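Local coordinates for beta-galactosidase BgaB (Bifidobacterium adolescentis, PDB 5VYM), which hydrolyses transgalactooligosaccharides, most actively those with Gal(beta1-4)Gal linkages, and is represented here by its trimerisation domain, at the interface of chains A and B. Coordinates in Å, arbitrary orientation; residue numbers count along the deposited sequence, not the author numbering. Chains: chain A/B, Beta-galactosidase BgaB.

Contact 1: the interface of chains A and B. Residues chain A 38, 41-42, 44-45, 47; chain B 218, 221-222, 225-226.
B:Val221 lies across one face of the A:Phe42 ring where helix 214-225 of chain B packs on helix 31-44 of chain A, a helix-helix contact between two copies of the trimerisation domain of a family 42 glycosyl hydrolase. From A:Phe42 CB outward, CG sits 4.0 Å from B:Val221 CG1. On one rim, CD1 comes within 3.6 Å of B:Val221 CG1, and CE1 meets both this methyl and the carbonyl oxygen O of B:Leu225. On the opposite rim, CD2 and CE2 run beside B:Val221 CG2. At the tip, CZ meets CB of B:Leu225 at 4.0 Å.

B:Val221 CG1, anti to the backbone N (chi1 172°), stands above the ring plane toward its rim in a CH-pi contact, 3.8 Å from the A:Phe42 ring centroid. It also touches A:Ala45 CB, while CG2 is directed to A:Trp38 CZ3. A:Trp38 CZ3 also meets B:Leu225 CD1 at 3.9 Å, the two side chains crossing obliquely.

Polar groups border this apolar core. The B:Arg222 chain bends at chi3 (-68°), bringing the guanidinium edge to the A:Asp44 backbone; NH2 gives carbonyl oxygen O a weak hydrogen bond of 2.9 Å. The A:Asp44 carboxylate turns elsewhere: its OD2 lies 2.6 Å from water 1, which also meets the B:Thr218 hydroxyl OG1.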
loop_
_atom_site.group_PDB
_atom_site.type_symbol
_atom_site.label_atom_id
_atom_site.label_comp_id
_atom_site.label_asym_id
_atom_site.label_seq_id
_atom_site.Cartn_x
_atom_site.Cartn_y
_atom_site.Cartn_z
ATOM N N TRP A 38 -7.684 23.072 12.889
ATOM C CA TRP A 38 -7.910 21.772 13.511
ATOM C C TRP A 38 -7.739 21.838 15.022
ATOM O O TRP A 38 -8.434 21.127 15.757
ATOM C CB TRP A 38 -6.964 20.726 12.918
ATOM C CG TRP A 38 -7.489 20.052 11.683
ATOM C CD1 TRP A 38 -7.216 20.384 10.389
ATOM C CD2 TRP A 38 -8.373 18.924 11.629
ATOM N NE1 TRP A 38 -7.873 19.533 9.532
ATOM C CE2 TRP A 38 -8.591 18.628 10.269
ATOM C CE3 TRP A 38 -9.001 18.136 12.599
ATOM C CZ2 TRP A 38 -9.410 17.579 9.854
ATOM C CZ3 TRP A 38 -9.814 17.095 12.186
ATOM C CH2 TRP A 38 -10.012 16.826 10.825
ATOM N N ALA A 41 -10.861 23.396 16.368
ATOM C CA ALA A 41 -11.964 22.446 16.263
ATOM C C ALA A 41 -11.944 21.452 17.419
ATOM O O ALA A 41 -12.975 21.200 18.053
ATOM C CB ALA A 41 -11.900 21.717 14.920
ATOM N N PHE A 42 -10.775 20.878 17.709
ATOM C CA PHE A 42 -10.670 19.945 18.827
ATOM C C PHE A 42 -10.899 20.638 20.164
ATOM O O PHE A 42 -11.419 20.019 21.100
ATOM C CB PHE A 42 -9.305 19.256 18.813
ATOM C CG PHE A 42 -9.256 18.026 17.951
ATOM C CD1 PHE A 42 -9.642 16.797 18.457
ATOM C CD2 PHE A 42 -8.820 18.098 16.640
ATOM C CE1 PHE A 42 -9.597 15.663 17.671
ATOM C CE2 PHE A 42 -8.773 16.967 15.848
ATOM C CZ PHE A 42 -9.163 15.748 16.366
ATOM N N ASP A 44 -12.938 23.377 20.757
ATOM C CA ASP A 44 -14.367 23.632 20.907
ATOM C C ASP A 44 -15.162 22.342 21.054
ATOM O O ASP A 44 -16.245 22.349 21.650
ATOM C CB ASP A 44 -14.886 24.440 19.717
ATOM C CG ASP A 44 -14.313 25.844 19.671
ATOM O OD1 ASP A 44 -13.580 26.218 20.609
ATOM O OD2 ASP A 44 -14.595 26.571 18.695
ATOM N N ALA A 45 -14.651 21.233 20.522
ATOM C CA ALA A 45 -15.327 19.948 20.640
ATOM C C ALA A 45 -15.127 19.291 21.998
ATOM O O ALA A 45 -15.691 18.220 22.237
ATOM C CB ALA A 45 -14.853 18.999 19.538
ATOM N N SER A 47 -12.371 17.963 23.195
ATOM C CA SER A 47 -11.244 17.036 23.190
ATOM C C SER A 47 -10.002 17.764 22.685
ATOM O O SER A 47 -9.533 17.547 21.565
ATOM C CB SER A 47 -11.569 15.806 22.334
ATOM O OG SER A 47 -12.602 15.035 22.924
ATOM N N THR B 218 -15.621 21.508 13.659
ATOM C CA THR B 218 -15.977 21.066 15.003
ATOM C C THR B 218 -17.064 19.999 14.957
ATOM O O THR B 218 -17.047 19.053 15.754
ATOM C CB THR B 218 -16.432 22.259 15.847
ATOM O OG1 THR B 218 -15.460 23.307 15.761
ATOM C CG2 THR B 218 -16.590 21.851 17.304
ATOM N N VAL B 221 -15.284 16.728 14.152
ATOM C CA VAL B 221 -14.511 16.208 15.276
ATOM C C VAL B 221 -15.437 15.609 16.326
ATOM O O VAL B 221 -15.206 14.500 16.825
ATOM C CB VAL B 221 -13.620 17.311 15.874
ATOM C CG1 VAL B 221 -12.969 16.828 17.158
ATOM C CG2 VAL B 221 -12.564 17.742 14.869
ATOM N N ARG B 222 -16.505 16.331 16.668
ATOM C CA ARG B 222 -17.400 15.874 17.726
ATOM C C ARG B 222 -18.132 14.598 17.330
ATOM O O ARG B 222 -18.430 13.760 18.189
ATOM C CB ARG B 222 -18.392 16.984 18.075
ATOM C CG ARG B 222 -19.190 16.749 19.342
ATOM C CD ARG B 222 -19.994 17.990 19.689
ATOM N NE ARG B 222 -19.135 19.100 20.090
ATOM C CZ ARG B 222 -19.461 20.382 19.959
ATOM N NH1 ARG B 222 -20.625 20.720 19.421
ATOM N NH2 ARG B 222 -18.620 21.328 20.356
ATOM N N LEU B 225 -14.263 12.107 16.024
ATOM C CA LEU B 225 -12.910 12.144 16.568
ATOM C C LEU B 225 -12.840 12.642 18.008
ATOM O O LEU B 225 -11.740 12.916 18.500
ATOM C CB LEU B 225 -12.010 13.013 15.684
ATOM C CG LEU B 225 -11.982 12.669 14.195
ATOM C CD1 LEU B 225 -11.080 13.634 13.440
ATOM C CD2 LEU B 225 -11.533 11.231 13.983
ATOM N N ALA B 226 -13.970 12.768 18.697
ATOM C CA ALA B 226 -13.991 13.291 20.053
ATOM C C ALA B 226 -13.965 12.146 21.063
ATOM O O ALA B 226 -13.957 10.965 20.710
ATOM C CB ALA B 226 -15.215 14.185 20.263
HETATM O O HOH W 1 -16.235 25.578 16.938
#

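Contact 2: the interface of chains A and B. Residues chain A 200-204; chain B 84-85, 87-88.
The aromatic ring of A:Tyr200 reaches between the methyl groups of B:Ala84 and B:Ala85, forming the apolar centre of a contact between a beta-hairpin of chain A and the C-terminal end of helix 74-85 of chain B. The CD2-CE2 rim does the touching, with the two methyls on opposite sides of the ring plane: CE2 lies 3.8 Å from B:Ala85 CB, and CD2 is 3.9 Å from B:Ala84 CB. The ring reaches the helix because CG is anti to the backbone N (chi1 -179°).

Next to it, main chains meet with little side-chain bulk between them. A:Gly201 and A:Ser202 have the backbone torsions of a type II' turn joining strands 196-200 and 203-208. A:Gly203 CA comes within 3.7 Å of B:Gly87 CA, and CB of A:Ser202 also borders this glycine.

At the polar rim, the A:Ser202 amide N donates a nearly straight hydrogen bond of 3.0 Å to carbonyl oxygen O of B:Ala85. This supplies a donor to a carbonyl in the last turn of the helix. On the other flank, A:Glu204 N donates to B:Gly88 O at 3.1 Å, joining the start of strand 203-208 to the loop after the helix. The A:Gly203 N-H points away from nearby B:Ala84 O, and the two do not bond.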
loop_
_atom_site.group_PDB
_atom_site.type_symbol
_atom_site.label_atom_id
_atom_site.label_comp_id
_atom_site.label_asym_id
_atom_site.label_seq_id
_atom_site.Cartn_x
_atom_site.Cartn_y
_atom_site.Cartn_z
ATOM N N TYR A 200 3.235 -5.579 6.423
ATOM C CA TYR A 200 2.256 -4.700 5.795
ATOM C C TYR A 200 0.973 -4.765 6.606
ATOM O O TYR A 200 0.336 -5.820 6.672
ATOM C CB TYR A 200 1.996 -5.095 4.338
ATOM C CG TYR A 200 1.003 -4.190 3.653
ATOM C CD1 TYR A 200 1.379 -2.931 3.198
ATOM C CD2 TYR A 200 -0.314 -4.586 3.472
ATOM C CE1 TYR A 200 0.472 -2.097 2.577
ATOM C CE2 TYR A 200 -1.231 -3.758 2.851
ATOM C CZ TYR A 200 -0.831 -2.515 2.406
ATOM O OH TYR A 200 -1.741 -1.691 1.788
ATOM N N GLY A 201 0.593 -3.640 7.207
ATOM C CA GLY A 201 -0.523 -3.657 8.136
ATOM C C GLY A 201 -0.237 -4.638 9.254
ATOM O O GLY A 201 0.851 -4.646 9.841
ATOM N N SER A 202 -1.209 -5.496 9.546
ATOM C CA SER A 202 -1.009 -6.583 10.493
ATOM C C SER A 202 -0.462 -7.843 9.836
ATOM O O SER A 202 -0.301 -8.858 10.519
ATOM C CB SER A 202 -2.320 -6.906 11.212
ATOM O OG SER A 202 -2.720 -5.830 12.041
ATOM N N GLY A 203 -0.167 -7.800 8.538
ATOM C CA GLY A 203 0.286 -8.978 7.826
ATOM C C GLY A 203 1.700 -8.894 7.292
ATOM O O GLY A 203 2.550 -8.204 7.864
ATOM N N GLU A 204 1.959 -9.583 6.184
ATOM C CA GLU A 204 3.321 -9.768 5.704
ATOM C C GLU A 204 3.286 -10.073 4.213
ATOM O O GLU A 204 2.312 -10.633 3.706
ATOM C CB GLU A 204 4.010 -10.898 6.473
ATOM C CG GLU A 204 5.521 -10.846 6.480
ATOM C CD GLU A 204 6.115 -11.929 7.355
ATOM O OE1 GLU A 204 5.412 -12.931 7.613
ATOM O OE2 GLU A 204 7.275 -11.778 7.794
ATOM N N ALA B 84 -3.750 -8.801 3.228
ATOM C CA ALA B 84 -2.506 -8.734 3.988
ATOM C C ALA B 84 -2.615 -7.762 5.156
ATOM O O ALA B 84 -2.171 -8.071 6.266
ATOM C CB ALA B 84 -1.349 -8.344 3.070
ATOM N N ALA B 85 -3.207 -6.585 4.929
ATOM C CA ALA B 85 -3.299 -5.584 5.988
ATOM C C ALA B 85 -4.117 -6.070 7.176
ATOM O O ALA B 85 -3.956 -5.539 8.280
ATOM C CB ALA B 85 -3.897 -4.286 5.444
ATOM N N GLY B 87 -3.828 -9.087 8.394
ATOM C CA GLY B 87 -3.059 -10.135 9.046
ATOM C C GLY B 87 -2.647 -11.286 8.150
ATOM O O GLY B 87 -1.988 -12.214 8.637
ATOM N N GLY B 88 -2.996 -11.284 6.863
ATOM C CA GLY B 88 -2.628 -12.385 6.002
ATOM C C GLY B 88 -1.207 -12.279 5.483
ATOM O O GLY B 88 -0.583 -11.218 5.498
#

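Contact 3: the interface of chains A and B. Residues chain A 92-94, 110, 122, 124; chain B 196, 205-208.
Water 2 bridges A:Leu122, B:Thr196 and B:Ala205, lying 2.8 Å from the hydroxyl OG1 of B:Thr196 and making equally short contacts to the carbonyl oxygens O of the other two. The hydroxyl sits between backbone N and carbonyl carbon (chi1 68°), and A:Val124 meets it tip to tip through CG1.

Beside the water, B:Phe207 projects into chain A, with CG anti to the backbone N (chi1 175°). A:Leu122 crosses it at about a right angle, CD1 3.9 Å from ring atom CD1. A:Val124 CG2 stands over one face toward the rim. The phenol oxygen OH of A:Tyr110 lies in the phenyl plane at the ring edge, 3.2 Å from CZ. A:Tyr110 OH also donates a 2.7 Å hydrogen bond to the A:Tyr94 carbonyl oxygen O, in the carbonyl plane on a lone pair, which may fix its place at the phenyl edge.

Two backbone bonds grip A:Val92: its N donates to B:Tyr206 O at 3.0 Å, and its O accepts from B:Val208 N at 2.9 Å. Through them, strand 203-208 of chain B joins strand 89-93 of chain A in parallel, carrying a beta-sheet across the dimer, with helix 117-122 against the same strand.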
loop_
_atom_site.group_PDB
_atom_site.type_symbol
_atom_site.label_atom_id
_atom_site.label_comp_id
_atom_site.label_asym_id
_atom_site.label_seq_id
_atom_site.Cartn_x
_atom_site.Cartn_y
_atom_site.Cartn_z
ATOM N N VAL A 92 -6.006 12.251 7.612
ATOM C CA VAL A 92 -5.187 12.800 6.534
ATOM C C VAL A 92 -6.011 13.824 5.766
ATOM O O VAL A 92 -7.111 13.517 5.290
ATOM C CB VAL A 92 -4.677 11.697 5.594
ATOM C CG1 VAL A 92 -3.904 12.304 4.432
ATOM C CG2 VAL A 92 -3.815 10.706 6.363
ATOM N N GLY A 93 -5.471 15.036 5.634
ATOM C CA GLY A 93 -6.123 16.063 4.853
ATOM C C GLY A 93 -5.893 15.897 3.360
ATOM O O GLY A 93 -5.090 15.086 2.905
ATOM N N TYR A 94 -6.623 16.708 2.592
ATOM C CA TYR A 94 -6.579 16.609 1.136
ATOM C C TYR A 94 -5.212 16.980 0.574
ATOM O O TYR A 94 -4.833 16.495 -0.498
ATOM C CB TYR A 94 -7.661 17.500 0.523
ATOM C CG TYR A 94 -7.605 18.927 1.018
ATOM C CD1 TYR A 94 -8.294 19.313 2.161
ATOM C CD2 TYR A 94 -6.850 19.885 0.354
ATOM C CE1 TYR A 94 -8.237 20.613 2.625
ATOM C CE2 TYR A 94 -6.788 21.188 0.811
ATOM C CZ TYR A 94 -7.484 21.547 1.946
ATOM O OH TYR A 94 -7.425 22.843 2.405
ATOM N N TYR A 110 -3.100 9.785 -6.491
ATOM C CA TYR A 110 -3.271 10.686 -5.360
ATOM C C TYR A 110 -3.976 9.981 -4.208
ATOM O O TYR A 110 -4.961 9.266 -4.430
ATOM C CB TYR A 110 -4.080 11.918 -5.775
ATOM C CG TYR A 110 -4.736 12.651 -4.626
ATOM C CD1 TYR A 110 -4.042 13.608 -3.897
ATOM C CD2 TYR A 110 -6.057 12.393 -4.275
ATOM C CE1 TYR A 110 -4.640 14.280 -2.846
ATOM C CE2 TYR A 110 -6.661 13.056 -3.225
ATOM C CZ TYR A 110 -5.949 14.000 -2.517
ATOM O OH TYR A 110 -6.553 14.663 -1.474
ATOM N N LEU A 122 -5.449 4.747 3.343
ATOM C CA LEU A 122 -6.734 5.426 3.282
ATOM C C LEU A 122 -7.804 4.610 2.571
ATOM O O LEU A 122 -8.995 4.839 2.809
ATOM C CB LEU A 122 -6.574 6.777 2.581
ATOM C CG LEU A 122 -5.561 7.748 3.188
ATOM C CD1 LEU A 122 -5.332 8.931 2.262
ATOM C CD2 LEU A 122 -6.026 8.221 4.555
ATOM N N VAL A 124 -8.604 4.930 -0.442
ATOM C CA VAL A 124 -9.144 5.760 -1.508
ATOM C C VAL A 124 -8.030 6.006 -2.521
ATOM O O VAL A 124 -6.854 5.755 -2.257
ATOM C CB VAL A 124 -9.715 7.093 -0.987
ATOM C CG1 VAL A 124 -10.657 6.852 0.186
ATOM C CG2 VAL A 124 -8.588 8.035 -0.591
ATOM N N THR B 196 -13.961 9.818 4.397
ATOM C CA THR B 196 -13.946 8.364 4.451
ATOM C C THR B 196 -13.055 7.908 5.595
ATOM O O THR B 196 -12.186 8.645 6.066
ATOM C CB THR B 196 -13.428 7.737 3.148
ATOM O OG1 THR B 196 -12.032 8.027 3.004
ATOM C CG2 THR B 196 -14.186 8.273 1.942
ATOM N N ALA B 205 -7.740 4.842 9.357
ATOM C CA ALA B 205 -7.222 5.968 8.586
ATOM C C ALA B 205 -8.391 6.732 7.988
ATOM O O ALA B 205 -9.161 6.176 7.201
ATOM C CB ALA B 205 -6.265 5.501 7.487
ATOM N N TYR B 206 -8.522 8.001 8.361
ATOM C CA TYR B 206 -9.553 8.881 7.833
ATOM C C TYR B 206 -8.985 9.734 6.707
ATOM O O TYR B 206 -7.804 10.090 6.710
ATOM C CB TYR B 206 -10.113 9.795 8.926
ATOM C CG TYR B 206 -11.076 9.137 9.890
ATOM C CD1 TYR B 206 -10.636 8.206 10.821
ATOM C CD2 TYR B 206 -12.426 9.471 9.887
ATOM C CE1 TYR B 206 -11.515 7.611 11.712
ATOM C CE2 TYR B 206 -13.313 8.884 10.773
ATOM C CZ TYR B 206 -12.852 7.955 11.684
ATOM O OH TYR B 206 -13.733 7.370 12.566
ATOM N N PHE B 207 -9.842 10.064 5.745
ATOM C CA PHE B 207 -9.501 10.985 4.669
ATOM C C PHE B 207 -10.506 12.128 4.670
ATOM O O PHE B 207 -11.716 11.893 4.576
ATOM C CB PHE B 207 -9.488 10.280 3.312
ATOM C CG PHE B 207 -9.260 11.209 2.155
ATOM C CD1 PHE B 207 -7.997 11.719 1.893
ATOM C CD2 PHE B 207 -10.308 11.578 1.329
ATOM C CE1 PHE B 207 -7.786 12.577 0.830
ATOM C CE2 PHE B 207 -10.105 12.433 0.263
ATOM C CZ PHE B 207 -8.842 12.936 0.014
ATOM N N VAL B 208 -10.007 13.354 4.785
ATOM C CA VAL B 208 -10.829 14.559 4.745
ATOM C C VAL B 208 -10.464 15.291 3.459
ATOM O O VAL B 208 -9.417 15.944 3.376
ATOM C CB VAL B 208 -10.615 15.443 5.979
ATOM C CG1 VAL B 208 -11.556 16.638 5.948
ATOM C CG2 VAL B 208 -10.813 14.633 7.256
HETATM O O HOH W 2 -10.204 6.619 4.591
#

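Strand 203-208 is common to contacts 2 and 3, belonging to chain A in the former and chain B in the latter; the centres of their C-alpha atoms lie about 20 Å apart. The C-alpha centre of contact 1 lies about 17 Å from that of contact 3 and about 31 Å from that of contact 2. Strand 203-208 and helix 214-225 of chain B make contacts 3 and 1 on the same partner, which suggests exchange of C-terminal segments. Each contact has a two-fold twin. The full-length enzyme forms trimers and tetramers, so this dimer of an isolated domain may not reproduce its natural assembly.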